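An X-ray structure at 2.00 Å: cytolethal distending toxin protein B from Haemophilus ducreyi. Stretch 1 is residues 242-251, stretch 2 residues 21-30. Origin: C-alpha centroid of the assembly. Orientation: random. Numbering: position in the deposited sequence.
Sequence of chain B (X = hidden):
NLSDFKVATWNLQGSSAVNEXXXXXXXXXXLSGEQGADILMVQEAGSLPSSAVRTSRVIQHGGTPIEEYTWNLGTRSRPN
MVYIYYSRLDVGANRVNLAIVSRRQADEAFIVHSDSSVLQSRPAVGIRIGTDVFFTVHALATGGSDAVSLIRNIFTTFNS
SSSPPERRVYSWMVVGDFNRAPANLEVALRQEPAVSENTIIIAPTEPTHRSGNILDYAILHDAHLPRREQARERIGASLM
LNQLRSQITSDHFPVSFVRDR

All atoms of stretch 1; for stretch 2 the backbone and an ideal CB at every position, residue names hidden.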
# COMPACT_ATOMS: atom_id res chain seq x y z
N ASN B 242 7.72 1.19 2.73
CA ASN B 242 8.20 2.52 2.35
C ASN B 242 7.24 3.26 1.41
O ASN B 242 7.36 4.46 1.20
CB ASN B 242 9.60 2.40 1.72
CG ASN B 242 9.63 1.45 0.55
OD1 ASN B 242 9.20 0.30 0.65
ND2 ASN B 242 10.15 1.93 -0.57
N GLN B 243 6.26 2.53 0.87
CA GLN B 243 5.30 3.13 -0.04
C GLN B 243 3.98 3.59 0.61
O GLN B 243 3.26 4.42 0.03
CB GLN B 243 4.98 2.16 -1.17
CG GLN B 243 6.11 1.92 -2.17
CD GLN B 243 6.61 3.20 -2.82
OE1 GLN B 243 7.64 3.74 -2.42
NE2 GLN B 243 5.89 3.69 -3.83
N LEU B 244 3.70 3.10 1.81
CA LEU B 244 2.44 3.41 2.49
C LEU B 244 2.29 4.80 3.12
O LEU B 244 3.23 5.33 3.72
CB LEU B 244 2.16 2.33 3.56
CG LEU B 244 2.37 0.89 3.08
CD1 LEU B 244 1.98 -0.08 4.19
CD2 LEU B 244 1.52 0.61 1.84
N ARG B 245 1.10 5.38 2.97
CA ARG B 245 0.76 6.69 3.54
C ARG B 245 -0.66 6.55 4.10
O ARG B 245 -1.28 7.52 4.49
CB ARG B 245 0.74 7.75 2.44
CG ARG B 245 1.96 7.75 1.51
CD ARG B 245 3.19 8.27 2.21
NE ARG B 245 4.31 8.45 1.27
CZ ARG B 245 5.31 7.58 1.10
NH1 ARG B 245 5.34 6.45 1.80
NH2 ARG B 245 6.28 7.85 0.23
N SER B 246 -1.15 5.30 4.14
CA SER B 246 -2.51 4.99 4.59
C SER B 246 -2.61 3.59 5.18
O SER B 246 -1.69 2.79 5.09
CB SER B 246 -3.47 4.99 3.39
OG SER B 246 -3.55 6.24 2.73
N GLN B 247 -3.78 3.31 5.75
CA GLN B 247 -4.09 1.98 6.25
C GLN B 247 -4.00 1.06 5.01
O GLN B 247 -4.28 1.50 3.88
CB GLN B 247 -5.52 1.96 6.78
CG GLN B 247 -6.15 0.57 6.96
CD GLN B 247 -5.45 -0.26 8.01
OE1 GLN B 247 -4.22 -0.44 7.96
NE2 GLN B 247 -6.21 -0.78 8.98
N ILE B 248 -3.58 -0.19 5.22
CA ILE B 248 -3.53 -1.17 4.13
C ILE B 248 -4.93 -1.75 4.19
O ILE B 248 -5.32 -2.32 5.21
CB ILE B 248 -2.48 -2.27 4.39
CG1 ILE B 248 -1.09 -1.65 4.44
CG2 ILE B 248 -2.51 -3.32 3.25
CD1 ILE B 248 0.03 -2.67 4.52
N THR B 249 -5.69 -1.61 3.10
CA THR B 249 -7.08 -2.05 3.08
C THR B 249 -7.41 -3.53 2.83
O THR B 249 -8.50 -3.86 2.35
CB THR B 249 -7.90 -1.18 2.10
OG1 THR B 249 -7.36 -1.30 0.78
CG2 THR B 249 -7.84 0.28 2.53
N SER B 250 -6.48 -4.42 3.16
CA SER B 250 -6.73 -5.86 3.06
C SER B 250 -5.92 -6.51 4.18
O SER B 250 -5.11 -5.85 4.84
CB SER B 250 -6.32 -6.42 1.69
OG SER B 250 -4.96 -6.78 1.71
N ASP B 251 -6.13 -7.80 4.41
CA ASP B 251 -5.37 -8.47 5.46
C ASP B 251 -3.96 -8.88 5.02
O ASP B 251 -3.23 -9.50 5.79
CB ASP B 251 -6.14 -9.71 5.97
CG ASP B 251 -7.36 -9.34 6.79
OD1 ASP B 251 -7.43 -8.21 7.31
OD2 ASP B 251 -8.25 -10.21 6.93
N UNK B 21 -12.07 1.65 -3.74
CA UNK B 21 -11.27 2.46 -2.83
C UNK B 21 -9.88 1.86 -2.61
O UNK B 21 -8.90 2.60 -2.46
CB UNK B 21 -11.99 2.61 -1.49
N UNK B 22 -9.79 0.53 -2.64
CA UNK B 22 -8.50 -0.14 -2.44
C UNK B 22 -7.50 0.16 -3.56
O UNK B 22 -6.31 0.34 -3.31
CB UNK B 22 -8.71 -1.65 -2.34
N UNK B 23 -7.98 0.21 -4.80
CA UNK B 23 -7.10 0.54 -5.91
C UNK B 23 -6.64 2.00 -5.76
O UNK B 23 -5.48 2.32 -5.98
CB UNK B 23 -7.81 0.32 -7.25
N UNK B 24 -7.56 2.87 -5.36
CA UNK B 24 -7.21 4.29 -5.25
C UNK B 24 -6.47 4.71 -4.00
O UNK B 24 -5.84 5.77 -3.99
CB UNK B 24 -8.49 5.12 -5.34
N UNK B 25 -6.52 3.88 -2.96
CA UNK B 25 -5.77 4.18 -1.75
C UNK B 25 -4.41 3.47 -1.84
O UNK B 25 -3.37 4.11 -2.05
CB UNK B 25 -6.54 3.75 -0.50
N UNK B 26 -4.41 2.14 -1.75
CA UNK B 26 -3.15 1.40 -1.75
C UNK B 26 -2.43 1.13 -3.08
O UNK B 26 -1.21 1.37 -3.18
CB UNK B 26 -3.42 0.04 -1.09
N UNK B 27 -3.13 0.62 -4.09
CA UNK B 27 -2.44 0.36 -5.35
C UNK B 27 -1.78 1.63 -5.89
O UNK B 27 -0.66 1.58 -6.35
CB UNK B 27 -3.42 -0.21 -6.38
N UNK B 28 -2.46 2.78 -5.81
CA UNK B 28 -1.86 4.02 -6.28
C UNK B 28 -0.57 4.32 -5.53
O UNK B 28 0.42 4.73 -6.12
CB UNK B 28 -2.84 5.18 -6.12
N UNK B 29 -0.56 4.13 -4.22
CA UNK B 29 0.64 4.40 -3.45
C UNK B 29 1.79 3.43 -3.77
O UNK B 29 2.96 3.82 -3.73
CB UNK B 29 0.31 4.34 -1.96
N UNK B 30 1.47 2.19 -4.12
CA UNK B 30 2.52 1.22 -4.43
C UNK B 30 3.24 1.57 -5.74
O UNK B 30 4.40 1.19 -5.95
CB UNK B 30 1.93 -0.19 -4.52

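Stretch 2 is helical throughout, and stretch 1, an irregular loop, runs along one side of it, so the positions sort by which way each CB leaves the helix.

Position 21 has a sideways CB with nothing of stretch 1 near it; the residue is Ser21.

At position 22 the CB also points sideways, but its ideal place lies 3.4 Å from OG1 of Thr249, and the carbonyl of Thr249 lies farther out. A slim chain that can pass the hydroxyl and end in a donor would suit: lysine, arginine, perhaps glutamine. It is Lys22, nearly extended beyond chi1, whose NZ donates to Thr249 O at 2.8 Å.

Positions 23 and 24 find nothing of stretch 1 within reach of their CB atoms. They are Trp23, directed away, and Asn24.

Position 25 points toward stretch 1, with CG2 of Thr249 4.8 Å and OG of Ser246 5.1 Å from the ideal CB. A medium apolar side chain, isoleucine, valine or leucine, would fill that space. Ile25 sets CG2 3.6 Å from Ser246 CB and CD1 4.2 Å from Thr249 CG2.

Position 26 faces a mixed edge: the carbonyl of Gln247 asks for a donor, while N and OG1 of Thr249 can give to an acceptor. A short amide offers both; aspartate would answer the donors but not the carbonyl. Asn26 does it all: ND2 donates to Gln247 O at 3.0 Å, while OD1 accepts from Thr249 N at 2.9 Å and Thr249 OG1 at 2.7 Å.

Positions 27 and 28 are out of reach and unconstrained here: Val27, then Arg28, whose NH1 donates to Asn24 OD1.

Position 29 points toward stretch 1, its ideal CB 3.6 Å from Gln243 O. Beyond lie the amide of Arg245 and the hydroxyl of Ser246, so a longer polar chain is wanted; glutamate could take the amide, but glutamine brings a donor too. In Gln29, OE1 accepts from Arg245 N at 3.0 Å and NE2 donates to Ser246 OG at 3.0 Å. Its backbone O also receives a weak bond from Gln243 NE2 at 2.9 Å.

Position 30 starts away, yet CB of Gln243 is 5.1 Å from its ideal CB and CD2 of Leu244 lies within reach of a longer side chain; leucine or methionine could come back to it. Leu30 does, bringing CD2 4.1 Å from Gln243 CB and 4.2 Å from Leu244 CD2.

Stretch 2 21-30: SKWNINVRQL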
# COMPACT_ATOMS: atom_id res chain seq x y z
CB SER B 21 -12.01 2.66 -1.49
OG SER B 21 -12.31 1.42 -0.87
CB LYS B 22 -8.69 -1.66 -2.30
CG LYS B 22 -9.71 -2.07 -1.21
CD LYS B 22 -9.55 -3.54 -0.82
CE LYS B 22 -10.62 -3.99 0.16
NZ LYS B 22 -10.23 -5.32 0.78
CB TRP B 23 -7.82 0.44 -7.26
CG TRP B 23 -7.97 -0.94 -7.81
CD1 TRP B 23 -9.02 -1.79 -7.60
CD2 TRP B 23 -7.07 -1.61 -8.69
NE1 TRP B 23 -8.83 -2.95 -8.30
CE2 TRP B 23 -7.65 -2.87 -8.98
CE3 TRP B 23 -5.84 -1.27 -9.27
CZ2 TRP B 23 -7.03 -3.80 -9.83
CZ3 TRP B 23 -5.22 -2.19 -10.11
CH2 TRP B 23 -5.82 -3.44 -10.38
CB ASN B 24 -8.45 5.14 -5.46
CG ASN B 24 -8.90 5.10 -6.91
OD1 ASN B 24 -8.16 5.50 -7.81
ND2 ASN B 24 -10.10 4.58 -7.14
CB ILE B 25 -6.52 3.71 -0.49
CG1 ILE B 25 -7.80 4.54 -0.32
CG2 ILE B 25 -5.60 3.82 0.77
CD1 ILE B 25 -8.71 4.05 0.79
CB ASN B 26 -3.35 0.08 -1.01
CG ASN B 26 -3.84 0.29 0.41
OD1 ASN B 26 -4.93 -0.15 0.77
ND2 ASN B 26 -3.05 0.97 1.22
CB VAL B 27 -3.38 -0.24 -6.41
CG1 VAL B 27 -2.63 -0.39 -7.75
CG2 VAL B 27 -3.85 -1.61 -5.95
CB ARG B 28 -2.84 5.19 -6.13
CG ARG B 28 -4.14 5.02 -6.90
CD ARG B 28 -5.07 6.22 -6.69
NE ARG B 28 -4.58 7.35 -7.44
CZ ARG B 28 -5.13 7.83 -8.54
NH1 ARG B 28 -6.23 7.28 -9.03
NH2 ARG B 28 -4.55 8.82 -9.17
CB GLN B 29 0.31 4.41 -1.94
CG GLN B 29 -0.51 5.64 -1.53
CD GLN B 29 -1.11 5.58 -0.11
OE1 GLN B 29 -0.72 4.75 0.71
NE2 GLN B 29 -2.05 6.50 0.17
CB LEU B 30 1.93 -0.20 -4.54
CG LEU B 30 1.23 -0.74 -3.27
CD1 LEU B 30 0.74 -2.15 -3.56
CD2 LEU B 30 2.18 -0.75 -2.06
O HOH W 1 3.79 5.90 -1.91
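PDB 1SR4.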